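Local coordinates for protein Nsp15 (Middle East respiratory syndrome-related coronavirus, PDB 5YVD) that cleaves RNA as a viral endoribonuclease, probably at uridylates as in its family, and assembles as a hexamer, at residues Q12-G17 with R61-H66; A97-G100 with D106-V109. All coordinates share one frame; numbering follows the deposited sequence.

Contact 1. Residues Q12-G17 with R61-H66; sequences QGHFIG and RAVRSH
H14 reaches across to R61 and V63, and its side chain can be followed outward. CB comes first: it lies 3.9 Å from NH2 of R61, which meets it obliquely. Rotation about the CA-CB bond sets the direction of the ring. CG sits between the backbone N and the carbonyl carbon of H14 (chi1 66°), and this places the imidazole beside V63. There ND1 lies 3.7 Å from CG2 of V63, and CE1 of H14 is almost as near to the same methyl. This is van der Waals contact, with no hydrogen bond. On one face of the ring, offset toward the rim, lies CG2 of I16 from the same loop.

The R61 chain bends at chi3 (85°) to bring its guanidinium over to this loop. NH2 of R61 also approaches the carbonyl O of G13, but 3.8 Å is too long for a hydrogen bond. The firm polar hold on R61 lies elsewhere: its NE bonds to the carbonyl O of Y58, and Y58 makes a cation-pi contact with the side chain. A second subunit packs A287 on H14 and F285 on V63. G13 leaves helix 2-12 with positive phi, and V63 centres an inverse gamma turn. The contact thus joins the N-terminal oligomerisation region of Nsp15 to the middle domain, and its residues are part of a subunit interface.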
loop_
_atom_site.group_PDB
_atom_site.type_symbol
_atom_site.label_atom_id
_atom_site.label_comp_id
_atom_site.label_asym_id
_atom_site.label_seq_id
_atom_site.Cartn_x
_atom_site.Cartn_y
_atom_site.Cartn_z
ATOM N N GLN A 12 -15.550 -4.600 25.554
ATOM C CA GLN A 12 -15.172 -4.005 26.821
ATOM C C GLN A 12 -14.696 -2.547 26.643
ATOM O O GLN A 12 -14.391 -1.853 27.618
ATOM C CB GLN A 12 -14.107 -4.911 27.448
ATOM C CG GLN A 12 -14.310 -5.273 28.898
ATOM C CD GLN A 12 -15.687 -5.810 29.230
ATOM O OE1 GLN A 12 -15.914 -7.007 29.215
ATOM N NE2 GLN A 12 -16.599 -4.922 29.578
ATOM N N GLY A 13 -14.672 -2.081 25.398
ATOM C CA GLY A 13 -14.303 -0.712 25.090
ATOM C C GLY A 13 -12.815 -0.493 24.918
ATOM O O GLY A 13 -12.415 0.413 24.208
ATOM N N HIS A 14 -11.993 -1.286 25.599
ATOM C CA HIS A 14 -10.539 -1.205 25.463
ATOM C C HIS A 14 -9.910 -2.506 25.983
ATOM O O HIS A 14 -10.618 -3.459 26.247
ATOM C CB HIS A 14 -9.969 0.030 26.173
ATOM C CG HIS A 14 -10.117 0.004 27.656
ATOM N ND1 HIS A 14 -9.043 0.136 28.511
ATOM C CD2 HIS A 14 -11.214 -0.120 28.442
ATOM C CE1 HIS A 14 -9.473 0.079 29.760
ATOM N NE2 HIS A 14 -10.785 -0.075 29.745
ATOM N N PHE A 15 -8.601 -2.577 26.103
ATOM C CA PHE A 15 -8.029 -3.810 26.579
ATOM C C PHE A 15 -8.050 -3.952 28.114
ATOM O O PHE A 15 -7.431 -3.159 28.825
ATOM C CB PHE A 15 -6.601 -3.964 26.066
ATOM C CG PHE A 15 -6.009 -5.256 26.424
ATOM C CD1 PHE A 15 -6.460 -6.411 25.811
ATOM C CD2 PHE A 15 -5.047 -5.336 27.414
ATOM C CE1 PHE A 15 -5.918 -7.653 26.159
ATOM C CE2 PHE A 15 -4.510 -6.554 27.776
ATOM C CZ PHE A 15 -4.948 -7.719 27.146
ATOM N N ILE A 16 -8.724 -4.963 28.634
ATOM C CA ILE A 16 -8.654 -5.219 30.077
ATOM C C ILE A 16 -8.287 -6.668 30.443
ATOM O O ILE A 16 -8.433 -7.053 31.591
ATOM C CB ILE A 16 -9.965 -4.824 30.792
ATOM C CG1 ILE A 16 -11.128 -5.730 30.360
ATOM C CG2 ILE A 16 -10.308 -3.361 30.523
ATOM C CD1 ILE A 16 -12.295 -5.714 31.325
ATOM N N GLY A 17 -7.824 -7.461 29.473
ATOM C CA GLY A 17 -7.375 -8.845 29.731
ATOM C C GLY A 17 -8.460 -9.919 29.764
ATOM O O GLY A 17 -8.190 -11.052 30.103
ATOM N N ARG A 61 -3.999 1.579 25.541
ATOM C CA ARG A 61 -3.854 2.940 26.023
ATOM C C ARG A 61 -4.241 3.022 27.457
ATOM O O ARG A 61 -5.117 2.334 27.882
ATOM C CB ARG A 61 -4.699 3.889 25.188
ATOM C CG ARG A 61 -6.046 4.250 25.763
ATOM C CD ARG A 61 -6.999 4.770 24.708
ATOM N NE ARG A 61 -7.650 3.659 24.066
ATOM C CZ ARG A 61 -8.941 3.572 23.815
ATOM N NH1 ARG A 61 -9.762 4.544 24.103
ATOM N NH2 ARG A 61 -9.401 2.490 23.253
ATOM N N ALA A 62 -3.574 3.860 28.216
ATOM C CA ALA A 62 -3.915 4.039 29.603
ATOM C C ALA A 62 -5.057 4.984 29.821
ATOM O O ALA A 62 -4.934 6.132 29.545
ATOM C CB ALA A 62 -2.726 4.546 30.339
ATOM N N VAL A 63 -6.143 4.496 30.385
ATOM C CA VAL A 63 -7.347 5.277 30.529
ATOM C C VAL A 63 -7.404 5.987 31.868
ATOM O O VAL A 63 -8.133 5.595 32.771
ATOM C CB VAL A 63 -8.572 4.403 30.325
ATOM C CG1 VAL A 63 -9.853 5.257 30.328
ATOM C CG2 VAL A 63 -8.409 3.697 29.003
ATOM N N ARG A 64 -6.635 7.059 31.968
ATOM C CA ARG A 64 -6.490 7.814 33.214
ATOM C C ARG A 64 -5.990 9.178 32.848
ATOM O O ARG A 64 -5.470 9.355 31.760
ATOM C CB ARG A 64 -5.449 7.145 34.122
ATOM C CG ARG A 64 -4.195 6.748 33.360
ATOM C CD ARG A 64 -2.949 6.566 34.205
ATOM N NE ARG A 64 -2.918 5.304 34.919
ATOM C CZ ARG A 64 -1.837 4.538 35.047
ATOM N NH1 ARG A 64 -0.666 4.873 34.508
ATOM N NH2 ARG A 64 -1.932 3.416 35.735
ATOM N N SER A 65 -6.116 10.138 33.744
ATOM C CA SER A 65 -5.575 11.471 33.477
ATOM C C SER A 65 -4.058 11.464 33.595
ATOM O O SER A 65 -3.458 10.594 34.240
ATOM C CB SER A 65 -6.149 12.503 34.440
ATOM O OG SER A 65 -5.873 12.162 35.791
ATOM N N HIS A 66 -3.423 12.428 32.958
ATOM C CA HIS A 66 -1.984 12.568 33.100
ATOM C C HIS A 66 -1.580 13.973 32.718
ATOM O O HIS A 66 -2.347 14.661 32.038
ATOM C CB HIS A 66 -1.235 11.524 32.259
ATOM C CG HIS A 66 -1.565 11.546 30.801
ATOM N ND1 HIS A 66 -0.899 12.346 29.900
ATOM C CD2 HIS A 66 -2.467 10.836 30.080
ATOM C CE1 HIS A 66 -1.389 12.143 28.687
ATOM N NE2 HIS A 66 -2.341 11.228 28.766
#

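Contact 2. Residues A97-G100 with D106-V109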
loop_
_atom_site.group_PDB
_atom_site.type_symbol
_atom_site.label_atom_id
_atom_site.label_comp_id
_atom_site.label_asym_id
_atom_site.label_seq_id
_atom_site.Cartn_x
_atom_site.Cartn_y
_atom_site.Cartn_z
ATOM N N ALA A 97 8.960 3.355 21.370
ATOM C CA ALA A 97 9.149 2.081 22.046
ATOM C C ALA A 97 8.275 2.053 23.272
ATOM O O ALA A 97 7.746 3.068 23.682
ATOM C CB ALA A 97 10.613 1.871 22.430
ATOM N N THR A 98 8.167 0.877 23.873
ATOM C CA THR A 98 7.298 0.648 25.004
ATOM C C THR A 98 7.999 -0.295 26.022
ATOM O O THR A 98 9.039 -0.903 25.720
ATOM C CB THR A 98 5.985 0.074 24.471
ATOM O OG1 THR A 98 4.906 0.472 25.314
ATOM C CG2 THR A 98 6.040 -1.412 24.402
ATOM N N ILE A 99 7.468 -0.376 27.240
ATOM C CA ILE A 99 8.031 -1.246 28.283
ATOM C C ILE A 99 6.923 -1.978 29.028
ATOM O O ILE A 99 6.069 -1.362 29.679
ATOM C CB ILE A 99 8.863 -0.464 29.303
ATOM C CG1 ILE A 99 10.102 0.147 28.633
ATOM C CG2 ILE A 99 9.305 -1.380 30.437
ATOM C CD1 ILE A 99 10.769 1.229 29.446
ATOM N N GLY A 100 6.943 -3.301 28.911
ATOM C CA GLY A 100 5.988 -4.139 29.579
ATOM C C GLY A 100 4.586 -3.874 29.127
ATOM O O GLY A 100 3.674 -3.890 29.940
ATOM N N ASP A 106 8.271 -3.712 23.111
ATOM C CA ASP A 106 8.968 -3.712 24.415
ATOM C C ASP A 106 10.463 -3.762 24.242
ATOM O O ASP A 106 11.002 -4.656 23.591
ATOM C CB ASP A 106 8.587 -4.920 25.269
ATOM C CG ASP A 106 7.185 -4.827 25.851
ATOM O OD1 ASP A 106 6.562 -3.734 25.797
ATOM O OD2 ASP A 106 6.704 -5.869 26.373
ATOM N N ILE A 107 11.143 -2.797 24.829
ATOM C CA ILE A 107 12.586 -2.873 24.984
ATOM C C ILE A 107 12.887 -3.228 26.429
ATOM O O ILE A 107 12.046 -3.061 27.300
ATOM C CB ILE A 107 13.247 -1.549 24.626
ATOM C CG1 ILE A 107 12.848 -0.450 25.623
ATOM C CG2 ILE A 107 12.889 -1.183 23.198
ATOM C CD1 ILE A 107 13.353 0.921 25.233
ATOM N N ASP A 108 14.085 -3.721 26.688
ATOM C CA ASP A 108 14.464 -4.055 28.052
ATOM C C ASP A 108 14.509 -2.778 28.888
ATOM O O ASP A 108 15.014 -1.748 28.441
ATOM C CB ASP A 108 15.824 -4.772 28.092
ATOM C CG ASP A 108 16.068 -5.505 29.411
ATOM O OD1 ASP A 108 15.185 -6.288 29.827
ATOM O OD2 ASP A 108 17.144 -5.307 30.026
ATOM N N VAL A 109 13.962 -2.858 30.097
ATOM C CA VAL A 109 13.973 -1.738 31.039
ATOM C C VAL A 109 15.369 -1.107 31.168
ATOM O O VAL A 109 15.526 0.118 31.091
ATOM C CB VAL A 109 13.438 -2.160 32.433
ATOM C CG1 VAL A 109 14.269 -3.297 33.033
ATOM C CG2 VAL A 109 13.390 -0.957 33.374
HETATM O O HOH W 1 9.965 -4.326 28.190
#
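I99 and I107 cross at an oblique angle, with CG1 of I99 4.1 Å from CG1 of I107. In I107, CG1 stands between the backbone N and the carbonyl carbon (chi1 66°). CG2 of I107 is then beside the backbone N, and it meets CB of A97 at 3.9 Å. CD1 of I107, at the end of the CG1 branch, lies near the same A97 CB, so both branches meet A97 while CG1 meets I99. Strand 79-80 supports this apolar group, since I79 touches A97, I99 and I107.

The backbones are joined by one direct hydrogen bond, from I107 N to T98 O at 3.0 Å. It is fairly straight, with 156° at the hydrogen. CA of D106 makes a CA-H...O contact with the same T98 O, so T98 O takes one N-H bond and one weaker CA-H...O contact. T98 and D106 form a single beta bridge, T98 also bonds T105 through the backbone, and neither segment is a regular strand. The two ends of a short connection in the middle domain are thus pinned together between strands 92-93 and 115-118. A water extends the link: it accepts from G100 N and donates to I107 O, the latter at 2.6 Å.

CG of D106 is beside its own backbone N (chi1 -73°), and its OD1 accepts hydrogen bonds from V101 N and C102 N. The carboxylate thus ties down the turn that follows G100, whose positive phi favours glycine.

Overall arrangement
Both segments of contact 1 come before those of contact 2 along the chain. The two centres are 18 Å apart and the nearest atoms about 9 Å apart, so they do not touch. Both lie on the same side of the chain's centre. Contact 1 pairs the loops that follow helices 2-12 and 51-59. Contact 2 lies wholly between strands 92-93 and 115-118. The middle domain is common ground, and V84 connects the two: A62 bonds V84 through the backbone and T98 packs on V84. Contact 1 ties this domain to the N-terminal region and lies against a second subunit. No other chain of the six-chain assembly touches the segments of contact 2.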